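Local coordinates for protein phosphoribosylaminoimidazole-succinocarboxamide synthase (Thermotoga maritima, PDB 1KUT) that catalyses the ATP-dependent joining of L-aspartate to the carboxylate of 5-aminoimidazole-4-carboxylate ribonucleotide, giving SAICAR in de novo purine synthesis, at residues Cys43-Ala48 / Glu219-Cys224; Thr37-Ile42 / Lys215-Val220; Val95-Gly100 / Leu110-Ile115; Val84-Lys89 / Lys150-Leu155; Leu63-Tyr66 / Leu72-Ile75. All coordinates share one frame; numbering follows the deposited sequence.

Contact 1. Residues Cys43-Ala48 / Glu219-Cys224; sequences CAETTA and EVLELC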
# COMPACT_ATOMS: atom_id res chain seq x y z
N CYS B 43 30.20 -3.16 -4.39
CA CYS B 43 29.00 -3.33 -3.58
C CYS B 43 29.19 -4.35 -2.45
O CYS B 43 28.72 -4.14 -1.33
CB CYS B 43 27.82 -3.71 -4.48
SG CYS B 43 27.22 -2.31 -5.54
N ALA B 44 29.90 -5.43 -2.74
CA ALA B 44 30.15 -6.45 -1.74
C ALA B 44 30.86 -5.81 -0.56
O ALA B 44 30.45 -5.98 0.59
CB ALA B 44 31.00 -7.59 -2.32
N GLU B 45 31.92 -5.06 -0.84
CA GLU B 45 32.66 -4.43 0.24
C GLU B 45 31.92 -3.32 1.00
O GLU B 45 32.03 -3.24 2.22
CB GLU B 45 34.00 -3.91 -0.26
CG GLU B 45 34.85 -3.28 0.82
CD GLU B 45 36.18 -2.77 0.28
OE1 GLU B 45 36.94 -2.18 1.08
OE2 GLU B 45 36.45 -2.98 -0.93
N THR B 46 31.17 -2.46 0.31
CA THR B 46 30.47 -1.43 1.07
C THR B 46 29.36 -2.10 1.89
O THR B 46 29.03 -1.65 2.98
CB THR B 46 29.94 -0.26 0.17
OG1 THR B 46 28.55 -0.41 -0.09
CG2 THR B 46 30.71 -0.22 -1.13
N THR B 47 28.80 -3.20 1.40
CA THR B 47 27.78 -3.91 2.17
C THR B 47 28.40 -4.44 3.46
O THR B 47 27.86 -4.24 4.55
CB THR B 47 27.22 -5.13 1.38
OG1 THR B 47 26.53 -4.66 0.22
CG2 THR B 47 26.25 -5.95 2.24
N ALA B 48 29.56 -5.09 3.34
CA ALA B 48 30.28 -5.66 4.48
C ALA B 48 30.71 -4.64 5.52
O ALA B 48 30.73 -4.92 6.71
CB ALA B 48 31.48 -6.42 3.99
N GLU B 219 32.84 6.37 -5.14
CA GLU B 219 32.77 7.42 -4.12
C GLU B 219 32.15 6.91 -2.82
O GLU B 219 32.66 7.16 -1.74
CB GLU B 219 32.00 8.64 -4.66
CG GLU B 219 32.82 9.50 -5.64
CD GLU B 219 32.06 10.72 -6.18
OE1 GLU B 219 32.63 11.47 -7.01
OE2 GLU B 219 30.89 10.94 -5.77
N VAL B 220 31.03 6.18 -2.93
CA VAL B 220 30.40 5.63 -1.72
C VAL B 220 31.38 4.73 -0.97
O VAL B 220 31.58 4.89 0.24
CB VAL B 220 29.13 4.81 -2.06
CG1 VAL B 220 28.61 4.10 -0.82
CG2 VAL B 220 28.06 5.72 -2.62
N LEU B 221 32.00 3.79 -1.67
CA LEU B 221 32.95 2.89 -1.03
C LEU B 221 34.04 3.66 -0.28
O LEU B 221 34.21 3.46 0.93
CB LEU B 221 33.61 1.95 -2.04
CG LEU B 221 34.61 0.95 -1.45
CD1 LEU B 221 33.95 0.15 -0.32
CD2 LEU B 221 35.12 -0.01 -2.53
N GLU B 222 34.76 4.53 -0.98
CA GLU B 222 35.85 5.31 -0.36
C GLU B 222 35.32 5.99 0.89
O GLU B 222 35.98 6.04 1.92
CB GLU B 222 36.38 6.37 -1.32
CG GLU B 222 36.68 5.84 -2.72
CD GLU B 222 37.20 6.94 -3.66
OE1 GLU B 222 36.53 7.99 -3.80
OE2 GLU B 222 38.28 6.72 -4.27
N LEU B 223 34.12 6.51 0.78
CA LEU B 223 33.46 7.18 1.88
C LEU B 223 33.31 6.22 3.06
O LEU B 223 33.68 6.54 4.19
CB LEU B 223 32.11 7.69 1.40
CG LEU B 223 31.19 8.40 2.38
CD1 LEU B 223 30.18 9.19 1.60
CD2 LEU B 223 30.51 7.37 3.27
N CYS B 224 32.77 5.03 2.80
CA CYS B 224 32.59 4.04 3.85
C CYS B 224 33.92 3.60 4.44
O CYS B 224 34.03 3.41 5.66
CB CYS B 224 31.80 2.84 3.32
SG CYS B 224 30.05 3.24 2.98

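Contact 2. Residues Thr37-Ile42 / Lys215-Val220; sequences TGKGSI and KKYREV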
# COMPACT_ATOMS: atom_id res chain seq x y z
N THR B 37 32.22 -2.92 -15.06
CA THR B 37 33.32 -3.74 -14.56
C THR B 37 33.74 -3.44 -13.12
O THR B 37 33.98 -2.28 -12.75
CB THR B 37 34.56 -3.58 -15.46
OG1 THR B 37 35.68 -4.26 -14.88
CG2 THR B 37 34.91 -2.10 -15.64
N GLY B 38 33.82 -4.49 -12.30
CA GLY B 38 34.24 -4.34 -10.91
C GLY B 38 33.22 -3.74 -9.97
O GLY B 38 33.53 -3.43 -8.83
N LYS B 39 31.99 -3.59 -10.44
CA LYS B 39 30.92 -3.03 -9.64
C LYS B 39 30.46 -4.00 -8.52
O LYS B 39 30.03 -3.57 -7.44
CB LYS B 39 29.78 -2.65 -10.59
CG LYS B 39 28.51 -2.13 -9.95
CD LYS B 39 27.53 -3.26 -9.74
CE LYS B 39 26.16 -2.73 -9.38
NZ LYS B 39 25.23 -3.87 -9.15
N GLY B 40 30.57 -5.31 -8.76
CA GLY B 40 30.17 -6.29 -7.77
C GLY B 40 31.07 -6.26 -6.54
O GLY B 40 30.60 -6.38 -5.41
N SER B 41 32.37 -6.10 -6.77
CA SER B 41 33.36 -6.05 -5.70
C SER B 41 33.13 -4.82 -4.84
O SER B 41 33.29 -4.85 -3.62
CB SER B 41 34.76 -5.98 -6.32
OG SER B 41 34.85 -6.91 -7.40
N ILE B 42 32.75 -3.73 -5.50
CA ILE B 42 32.48 -2.46 -4.83
C ILE B 42 31.30 -2.60 -3.88
O ILE B 42 31.38 -2.23 -2.72
CB ILE B 42 32.21 -1.35 -5.89
CG1 ILE B 42 33.55 -0.80 -6.40
CG2 ILE B 42 31.32 -0.26 -5.32
CD1 ILE B 42 33.42 0.26 -7.47
N LYS B 215 31.16 5.67 -11.02
CA LYS B 215 31.72 6.72 -10.16
C LYS B 215 31.05 6.91 -8.80
O LYS B 215 31.73 7.06 -7.78
CB LYS B 215 31.76 8.06 -10.90
CG LYS B 215 32.48 9.12 -10.10
CD LYS B 215 33.18 10.14 -10.98
CE LYS B 215 34.17 10.95 -10.16
NZ LYS B 215 35.01 11.82 -11.03
N LYS B 216 29.71 6.91 -8.76
CA LYS B 216 29.02 7.09 -7.49
C LYS B 216 29.37 5.93 -6.55
O LYS B 216 29.54 6.14 -5.35
CB LYS B 216 27.50 7.16 -7.67
CG LYS B 216 26.80 5.82 -7.88
CD LYS B 216 25.28 5.97 -7.82
CE LYS B 216 24.57 4.64 -8.07
NZ LYS B 216 23.07 4.78 -8.12
N TYR B 217 29.48 4.72 -7.11
CA TYR B 217 29.81 3.54 -6.31
C TYR B 217 31.21 3.68 -5.72
O TYR B 217 31.42 3.41 -4.53
CB TYR B 217 29.75 2.27 -7.16
CG TYR B 217 28.36 1.93 -7.66
CD1 TYR B 217 27.82 2.58 -8.77
CD2 TYR B 217 27.58 0.97 -7.01
CE1 TYR B 217 26.53 2.28 -9.22
CE2 TYR B 217 26.29 0.66 -7.45
CZ TYR B 217 25.78 1.33 -8.56
OH TYR B 217 24.51 1.04 -9.02
N ARG B 218 32.16 4.08 -6.56
CA ARG B 218 33.53 4.24 -6.08
C ARG B 218 33.54 5.25 -4.95
O ARG B 218 34.17 5.02 -3.92
CB ARG B 218 34.45 4.69 -7.22
CG ARG B 218 34.68 3.65 -8.32
CD ARG B 218 35.85 4.03 -9.22
NE ARG B 218 35.72 5.40 -9.72
CZ ARG B 218 35.16 5.74 -10.88
NH1 ARG B 218 34.67 4.82 -11.70
NH2 ARG B 218 35.07 7.03 -11.21
N GLU B 219 32.84 6.37 -5.14
CA GLU B 219 32.77 7.42 -4.12
C GLU B 219 32.15 6.91 -2.82
O GLU B 219 32.66 7.16 -1.74
CB GLU B 219 32.00 8.64 -4.66
CG GLU B 219 32.82 9.50 -5.64
CD GLU B 219 32.06 10.72 -6.18
OE1 GLU B 219 32.63 11.47 -7.01
OE2 GLU B 219 30.89 10.94 -5.77
N VAL B 220 31.03 6.18 -2.93
CA VAL B 220 30.40 5.63 -1.72
C VAL B 220 31.38 4.73 -0.97
O VAL B 220 31.58 4.89 0.24
CB VAL B 220 29.13 4.81 -2.06
CG1 VAL B 220 28.61 4.10 -0.82
CG2 VAL B 220 28.06 5.72 -2.62

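Contact 3. Residues Val95-Gly100 / Leu110-Ile115; sequences VRRYGG and LVEFFI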
# COMPACT_ATOMS: atom_id res chain seq x y z
N VAL B 95 7.23 10.68 -4.93
CA VAL B 95 6.75 11.94 -5.49
C VAL B 95 5.76 11.66 -6.62
O VAL B 95 4.80 12.40 -6.83
CB VAL B 95 7.91 12.82 -5.99
CG1 VAL B 95 8.67 13.39 -4.80
CG2 VAL B 95 8.86 12.00 -6.87
N ARG B 96 5.98 10.56 -7.34
CA ARG B 96 5.08 10.21 -8.43
C ARG B 96 3.71 9.73 -7.95
O ARG B 96 2.75 9.71 -8.71
CB ARG B 96 5.73 9.14 -9.31
CG ARG B 96 7.08 9.57 -9.90
CD ARG B 96 7.45 8.71 -11.10
NE ARG B 96 7.65 7.31 -10.74
CZ ARG B 96 8.74 6.82 -10.16
NH1 ARG B 96 9.77 7.61 -9.87
NH2 ARG B 96 8.80 5.52 -9.87
N ARG B 97 3.61 9.34 -6.68
CA ARG B 97 2.33 8.87 -6.15
C ARG B 97 1.59 9.91 -5.32
O ARG B 97 0.36 10.00 -5.38
CB ARG B 97 2.54 7.63 -5.27
CG ARG B 97 2.84 6.34 -5.99
CD ARG B 97 3.14 5.25 -4.97
NE ARG B 97 4.48 5.41 -4.42
CZ ARG B 97 4.83 5.07 -3.18
NH1 ARG B 97 3.93 4.54 -2.35
NH2 ARG B 97 6.08 5.24 -2.78
N TYR B 98 2.34 10.69 -4.56
CA TYR B 98 1.74 11.67 -3.67
C TYR B 98 2.16 13.11 -3.92
O TYR B 98 1.75 14.01 -3.17
CB TYR B 98 2.10 11.29 -2.24
CG TYR B 98 1.89 9.83 -1.96
CD1 TYR B 98 0.63 9.25 -2.13
CD2 TYR B 98 2.94 9.01 -1.54
CE1 TYR B 98 0.41 7.89 -1.91
CE2 TYR B 98 2.74 7.63 -1.31
CZ TYR B 98 1.47 7.08 -1.49
OH TYR B 98 1.24 5.74 -1.25
N GLY B 99 2.97 13.35 -4.94
CA GLY B 99 3.42 14.70 -5.22
C GLY B 99 4.44 15.16 -4.18
O GLY B 99 5.00 14.36 -3.42
N GLY B 100 4.69 16.47 -4.13
CA GLY B 100 5.64 17.00 -3.17
C GLY B 100 6.92 17.45 -3.83
O GLY B 100 7.06 17.38 -5.05
N LEU B 110 9.35 7.34 7.02
CA LEU B 110 8.24 6.56 6.49
C LEU B 110 8.69 5.17 6.03
O LEU B 110 9.66 5.03 5.27
CB LEU B 110 7.60 7.31 5.33
CG LEU B 110 6.48 6.57 4.59
CD1 LEU B 110 5.26 6.40 5.49
CD2 LEU B 110 6.15 7.35 3.36
N VAL B 111 8.00 4.14 6.53
CA VAL B 111 8.27 2.75 6.19
C VAL B 111 7.17 2.22 5.28
O VAL B 111 6.00 2.31 5.63
CB VAL B 111 8.29 1.85 7.43
CG1 VAL B 111 8.78 0.47 7.05
CG2 VAL B 111 9.15 2.46 8.52
N GLU B 112 7.55 1.65 4.14
CA GLU B 112 6.62 1.08 3.16
C GLU B 112 6.98 -0.37 2.82
O GLU B 112 8.16 -0.70 2.67
CB GLU B 112 6.67 1.85 1.84
CG GLU B 112 6.17 3.27 1.85
CD GLU B 112 5.99 3.84 0.44
OE1 GLU B 112 7.00 4.09 -0.27
OE2 GLU B 112 4.83 4.02 0.03
N PHE B 113 5.98 -1.23 2.68
CA PHE B 113 6.25 -2.61 2.30
C PHE B 113 5.84 -2.86 0.85
O PHE B 113 4.84 -2.34 0.37
CB PHE B 113 5.52 -3.60 3.19
CG PHE B 113 6.06 -3.69 4.59
CD1 PHE B 113 5.71 -2.74 5.54
CD2 PHE B 113 6.93 -4.73 4.95
CE1 PHE B 113 6.21 -2.83 6.85
CE2 PHE B 113 7.43 -4.82 6.25
CZ PHE B 113 7.07 -3.87 7.21
N PHE B 114 6.62 -3.67 0.17
CA PHE B 114 6.36 -4.04 -1.21
C PHE B 114 6.58 -5.53 -1.36
O PHE B 114 7.62 -6.07 -0.96
CB PHE B 114 7.33 -3.32 -2.14
CG PHE B 114 7.08 -1.86 -2.26
CD1 PHE B 114 6.21 -1.37 -3.23
CD2 PHE B 114 7.72 -0.96 -1.40
CE1 PHE B 114 5.99 0.00 -3.36
CE2 PHE B 114 7.49 0.42 -1.51
CZ PHE B 114 6.63 0.90 -2.50
N ILE B 115 5.60 -6.22 -1.92
CA ILE B 115 5.75 -7.63 -2.14
C ILE B 115 6.74 -7.77 -3.27
O ILE B 115 6.52 -7.24 -4.37
CB ILE B 115 4.42 -8.27 -2.56
CG1 ILE B 115 3.50 -8.33 -1.34
CG2 ILE B 115 4.66 -9.67 -3.18
CD1 ILE B 115 2.21 -9.08 -1.60

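Contact 4. Residues Val84-Lys89 / Lys150-Leu155; sequences VVVRLK and KITLAL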
# COMPACT_ATOMS: atom_id res chain seq x y z
N VAL B 84 11.40 -3.77 2.12
CA VAL B 84 10.98 -2.79 3.10
C VAL B 84 11.74 -1.50 2.83
O VAL B 84 12.97 -1.45 2.94
CB VAL B 84 11.29 -3.26 4.54
CG1 VAL B 84 10.59 -2.34 5.54
CG2 VAL B 84 10.86 -4.71 4.73
N VAL B 85 11.01 -0.44 2.51
CA VAL B 85 11.61 0.83 2.19
C VAL B 85 11.37 1.87 3.27
O VAL B 85 10.25 2.02 3.77
CB VAL B 85 11.04 1.37 0.86
CG1 VAL B 85 11.66 2.72 0.52
CG2 VAL B 85 11.30 0.35 -0.25
N VAL B 86 12.44 2.58 3.65
CA VAL B 86 12.32 3.63 4.63
C VAL B 86 12.64 4.93 3.91
O VAL B 86 13.67 5.04 3.22
CB VAL B 86 13.28 3.44 5.81
CG1 VAL B 86 13.11 4.57 6.81
CG2 VAL B 86 13.00 2.11 6.49
N ARG B 87 11.77 5.92 4.05
CA ARG B 87 12.01 7.19 3.40
C ARG B 87 12.23 8.26 4.44
O ARG B 87 11.49 8.35 5.42
CB ARG B 87 10.83 7.58 2.51
CG ARG B 87 10.59 6.60 1.37
CD ARG B 87 9.30 6.90 0.66
NE ARG B 87 8.93 5.80 -0.23
CZ ARG B 87 9.54 5.52 -1.38
NH1 ARG B 87 10.55 6.27 -1.79
NH2 ARG B 87 9.14 4.48 -2.10
N LEU B 88 13.27 9.07 4.22
CA LEU B 88 13.62 10.16 5.10
C LEU B 88 13.31 11.45 4.34
O LEU B 88 13.02 12.48 4.94
CB LEU B 88 15.11 10.11 5.44
CG LEU B 88 15.54 9.55 6.80
CD1 LEU B 88 14.71 8.36 7.17
CD2 LEU B 88 17.01 9.19 6.76
N LYS B 89 13.38 11.37 3.02
CA LYS B 89 13.11 12.51 2.17
C LYS B 89 12.27 12.06 0.99
O LYS B 89 12.36 10.91 0.56
CB LYS B 89 14.41 13.13 1.65
CG LYS B 89 15.32 13.69 2.74
CD LYS B 89 16.44 14.54 2.14
CE LYS B 89 17.44 14.99 3.20
NZ LYS B 89 16.81 15.64 4.38
N LYS B 150 15.42 1.63 12.89
CA LYS B 150 16.63 1.62 13.70
C LYS B 150 17.86 1.68 12.78
O LYS B 150 18.71 2.56 12.91
CB LYS B 150 16.69 0.32 14.52
CG LYS B 150 17.93 0.18 15.38
CD LYS B 150 17.64 0.52 16.83
CE LYS B 150 16.51 -0.34 17.33
NZ LYS B 150 16.77 -1.76 16.94
N ILE B 151 17.93 0.73 11.86
CA ILE B 151 19.03 0.65 10.92
C ILE B 151 19.15 1.93 10.11
O ILE B 151 20.25 2.46 9.92
CB ILE B 151 18.82 -0.52 9.93
CG1 ILE B 151 18.93 -1.85 10.67
CG2 ILE B 151 19.85 -0.47 8.81
CD1 ILE B 151 18.50 -3.04 9.82
N THR B 152 18.02 2.44 9.64
CA THR B 152 17.99 3.64 8.84
C THR B 152 18.58 4.82 9.58
O THR B 152 19.37 5.58 9.01
CB THR B 152 16.56 3.96 8.41
OG1 THR B 152 16.04 2.84 7.69
CG2 THR B 152 16.51 5.18 7.51
N LEU B 153 18.20 4.99 10.84
CA LEU B 153 18.75 6.08 11.64
C LEU B 153 20.25 5.85 11.93
O LEU B 153 21.05 6.78 11.82
CB LEU B 153 17.95 6.23 12.94
CG LEU B 153 16.77 7.22 12.93
CD1 LEU B 153 16.39 7.63 11.49
CD2 LEU B 153 15.58 6.60 13.65
N ALA B 154 20.61 4.63 12.27
CA ALA B 154 22.02 4.32 12.54
C ALA B 154 22.86 4.64 11.32
O ALA B 154 23.96 5.19 11.45
CB ALA B 154 22.17 2.86 12.89
N LEU B 155 22.35 4.30 10.13
CA LEU B 155 23.07 4.55 8.88
C LEU B 155 23.08 6.03 8.55
O LEU B 155 24.04 6.56 7.99
CB LEU B 155 22.43 3.77 7.72
CG LEU B 155 22.71 2.28 7.67
CD1 LEU B 155 22.07 1.67 6.43
CD2 LEU B 155 24.22 2.06 7.65

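Contact 5. Residues Leu63-Tyr66 / Leu72-Ile75; sequences LVEY and LKVI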
# COMPACT_ATOMS: atom_id res chain seq x y z
N LEU B 63 25.58 -11.09 7.65
CA LEU B 63 27.01 -11.10 7.31
C LEU B 63 27.89 -11.83 8.31
O LEU B 63 27.88 -11.53 9.51
CB LEU B 63 27.56 -9.68 7.16
CG LEU B 63 29.10 -9.55 7.06
CD1 LEU B 63 29.60 -10.20 5.76
CD2 LEU B 63 29.54 -8.07 7.11
N VAL B 64 28.66 -12.80 7.82
CA VAL B 64 29.59 -13.48 8.70
C VAL B 64 30.95 -12.83 8.45
O VAL B 64 31.64 -12.46 9.40
CB VAL B 64 29.65 -15.00 8.44
CG1 VAL B 64 30.75 -15.64 9.34
CG2 VAL B 64 28.27 -15.63 8.74
N GLU B 65 31.33 -12.66 7.18
CA GLU B 65 32.60 -12.01 6.85
C GLU B 65 32.71 -11.69 5.37
O GLU B 65 31.98 -12.25 4.55
CB GLU B 65 33.80 -12.88 7.28
CG GLU B 65 34.02 -14.16 6.50
CD GLU B 65 35.40 -14.80 6.80
OE1 GLU B 65 35.50 -16.06 6.76
OE2 GLU B 65 36.38 -14.06 7.05
N TYR B 66 33.64 -10.80 5.03
CA TYR B 66 33.85 -10.41 3.64
C TYR B 66 34.97 -11.24 3.03
O TYR B 66 36.05 -11.35 3.61
CB TYR B 66 34.19 -8.91 3.56
CG TYR B 66 34.63 -8.42 2.19
CD1 TYR B 66 33.93 -8.75 1.04
CD2 TYR B 66 35.74 -7.57 2.06
CE1 TYR B 66 34.32 -8.25 -0.22
CE2 TYR B 66 36.13 -7.07 0.83
CZ TYR B 66 35.43 -7.41 -0.30
OH TYR B 66 35.81 -6.88 -1.52
N LEU B 72 30.42 -12.61 0.00
CA LEU B 72 30.12 -12.42 1.42
C LEU B 72 29.73 -13.76 2.03
O LEU B 72 28.89 -14.48 1.50
CB LEU B 72 28.94 -11.45 1.58
CG LEU B 72 29.20 -10.08 2.19
CD1 LEU B 72 30.37 -9.41 1.53
CD2 LEU B 72 27.95 -9.24 2.04
N LYS B 73 30.37 -14.11 3.15
CA LYS B 73 30.00 -15.34 3.79
C LYS B 73 28.83 -14.95 4.69
O LYS B 73 28.97 -14.12 5.60
CB LYS B 73 31.16 -15.90 4.61
CG LYS B 73 30.89 -17.26 5.24
CD LYS B 73 32.09 -17.64 6.08
CE LYS B 73 31.74 -18.57 7.24
NZ LYS B 73 32.88 -18.59 8.23
N VAL B 74 27.67 -15.53 4.42
CA VAL B 74 26.48 -15.20 5.19
C VAL B 74 25.85 -16.41 5.84
O VAL B 74 26.13 -17.55 5.47
CB VAL B 74 25.41 -14.55 4.29
CG1 VAL B 74 25.94 -13.23 3.75
CG2 VAL B 74 25.05 -15.48 3.14
N ILE B 75 25.00 -16.15 6.83
CA ILE B 75 24.28 -17.21 7.52
C ILE B 75 22.96 -17.39 6.77
O ILE B 75 22.31 -16.42 6.40
CB ILE B 75 23.92 -16.82 8.97
CG1 ILE B 75 23.04 -15.57 8.96
CG2 ILE B 75 25.18 -16.56 9.78
CD1 ILE B 75 22.51 -15.18 10.33

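Contact 1. Residues Cys43-Ala48 / Glu219-Cys224
Leu-221 drives its branched end between Thr-46 and Glu-45 of the facing helix, and the tight part of the contact lies on the threonine side. Here CG2 of Thr-46 meets CD1 of Leu-221 at 3.4 Å, closer than two methyls usually come, and also lies 3.7 Å from CB of Leu-221. Leu-221 reaches this spot because its CG stands anti to the backbone N (chi1 -179°), which carries both methyls toward the other helix. Thr-46 suits the seam: its short methyl lets the backbones come close, with the CA atoms of Thr-46 and Leu-221 5.4 Å apart, while its hydroxyl turns to a weak bond with the carbonyl of Ile-187. The contact joins helix 39-55 to the C-terminal helix 214-229, a helix pair running in roughly the same direction, with segment axes 34° apart and 9.5 Å at closest approach. Toward solvent the fit is looser. The extended chain of Glu-45 crosses Leu-221 at about a right angle: CG of Glu-45 lies 3.7 Å from CD1 of Leu-221, and OE2 of Glu-45 3.6 Å from CD2 of Leu-221; the carboxylate goes on to a salt bridge with Arg-225. Cut back to an alanine, this position would probably leave Arg-225 without its carboxylate and the outer side of the Leu-221 methyls uncovered. Deeper in, SG of Cys-224 approaches CB of Thr-46 only to 4.5 Å.

Contact 2. Residues Thr37-Ile42 / Lys215-Val220
Ile-42 and Tyr-217 meet where the isoleucine's CG2 methyl comes in at the edge of the tyrosine, 3.5 Å from CB of Tyr-217, the two side chains crossing at about a right angle. The torsions of Ile-42 divide its work: CG2 lies anti to the backbone N, while CG1 takes the place beside that N (chi1 -83°) and the chain then runs straight out to CD1. That terminal methyl rests 3.7 Å from CG of Arg-218, so one beta-branched residue serves two neighbours on the opposing helix. The contact joins the first turn of helix 39-55, which has Gly-38 at its N-cap, to the early turns of the C-terminal helix 214-229. With CG anti to the backbone N (chi1 176°), Lys-39 sets CG over one face of the Tyr-217 ring, and the bend at chi2 (-94°) brings CE of Lys-39 to 3.9 Å from CE2 of Tyr-217. The aliphatic run suits the aromatic surface, and the ammonium is carried beyond it to a salt bridge with Asp-190 and a hydrogen bond to the carbonyl of Asp-24. Tyr-217 sends its hydroxyl to the other carboxylate oxygen of Asp-190. Arg-218 bends at chi3, folding its guanidinium back over CA of Lys-215, and the charged end pairs with Asp-212.

Contact 3. Residues Val95-Gly100 / Leu110-Ile115
Arg-97 and Glu-112 both carry CG anti to their own carbonyl carbon (chi1 -75° and -67°), and from there their chains come at each other from opposite directions. Arg-97 bends at chi3, presenting its guanidinium end-on to the carboxylate. NH1 of Arg-97 donates to OE2 of Glu-112 at 2.6 Å, and NH2 of Arg-97 to OE1 of Glu-112 at 2.9 Å. Both bonds are nearly straight and use syn lone pairs, with the two flat groups only 15° apart, the classic bidentate salt bridge. Arginine suits the place because its paired nitrogens match the two oxygens; the single ammonium of a lysine could not match both end-on, so the coplanar grip would probably be lost and OE2 left without its NH1 partner, with OE1 still held by Arg-87. Two arginines thus share one buried carboxylate, which probably stabilises its charge. Over one face of the guanidinium, CE2 of Tyr-98 lies 3.4 Å above the plane, toward the rim, and NE is tied to the carbonyl of Ser-93. The bridge spans from helix 93-98 to strand 105-115, beside strands 78-87 and 124-125, and it sits at the dimer interface, where the Tyr-98 hydroxyl bonds the carbonyl of Met-124 of the second subunit.

Contact 4. Residues Val84-Lys89 / Lys150-Leu155
Thr-152 meets Val-86 tip to tip, each side chain reaching straight at the other from its own backbone. The threonine splits its branches over the valine: OG1 of Thr-152 lies 3.3 Å from CG2 of Val-86, and CG2 of Thr-152 lies 3.5 Å from CG1 of Val-86. The same threonine methyl takes a second neighbour, with CD1 of Leu-88 at 3.7 Å, also approached tip to tip. This fork follows from the torsion of Thr-152, whose CG2 stands anti to the backbone N and whose OG1 takes the position beside it (chi1 -58°). The methyl then touches both valine and leucine while the hydroxyl is left pointing back along the helix. The contact is a helix packed on the face of an antiparallel sheet: the long helix 138-160 covers strand 78-87, and Val-86 and Leu-88 point at it while Arg-87 between them points away. Beta-branched valine suits a strand, and threonine has the same shape with a polar arm to spare. In the next shell that arm is satisfied twice, by the carbonyl of Ala-148 one helical turn earlier and by the hydroxyl of Tyr-171 from strand 164-175, so a buried OG1 can lie against hydrocarbon without loss of hydrogen bonding. Ala-148 also touches Val-86, widening the apolar patch. Beyond this, backbone bonds set the strand in place: Val-86 pairs with Ile-169, and Arg-87 with Leu-110 of strand 105-115. Leu-88, where the chain turns a corner, gains further cover from Pro-109 and from Lys-156 of the helix.

Contact 5. Residues Leu63-Tyr66 / Leu72-Ile75
Val-64 and Glu-65 both face Lys-73, the mark of a classic beta bulge. The carbonyl O of Lys-73 accepts from two successive amides, N of Val-64 at 2.6 Å and N of Glu-65 at 3.2 Å, while N of Lys-73 returns a bond to O of Glu-65 at 2.8 Å. The register shifts by one between the antiparallel pairs Leu-63 with Val-74 and Glu-65 with Lys-73. Apolar contacts gather on the face that carries Leu-63, Tyr-66, Leu-72 and Val-74. The side chains of Leu-63 and Leu-72 cross at about a right angle, CD1 of Leu-63 touching CG of Leu-72 at 3.6 Å, and CD1 of Leu-72 lies 3.7 Å from CD1 of Tyr-66. Helix 39-55 packs over this side, through Met-51 on both leucines. At the bulge, CG2 of Val-64 presses tightly on CG2 of Ile-75 at 3.4 Å. Charge is kept for the other face. Glu-65 holds CG between its backbone N and carbonyl carbon (chi1 69°), beside the extended lysine, yet OE1 of Glu-65 and NZ of Lys-73 form only a long salt bridge at 3.9 Å. Lys-73 also packs its CE 3.7 Å from CG1 of Val-64 and makes a cation-pi contact with Tyr-16. In this amphipathic hairpin of strands 63-67 and 71-74, the backbone bonds and apolar face, more than the long ion pair, probably carry the stability.

In the fold
From the N terminus, residues 37-42 and 43-48 follow one another on helix 39-55 and pair with helix 214-229, closing long loops around most of the chain; contact 2 opens and ends before contact 1, so the two overlap rather than nest, sharing Glu-219 and Val-220. Within these loops contact 5 closes first, a short hairpin in the N-terminal sheet that touches contact 1 through Ala-48 and Leu-63. Contact 4 follows in series, tying helix 138-160 to the second sheet, with contact 3 nested inside its loop. Contacts 3 and 4 meet through neighbouring strands 78-87 and 105-115. Contacts 3 and 5 lie farthest apart, about 31 Å between centres.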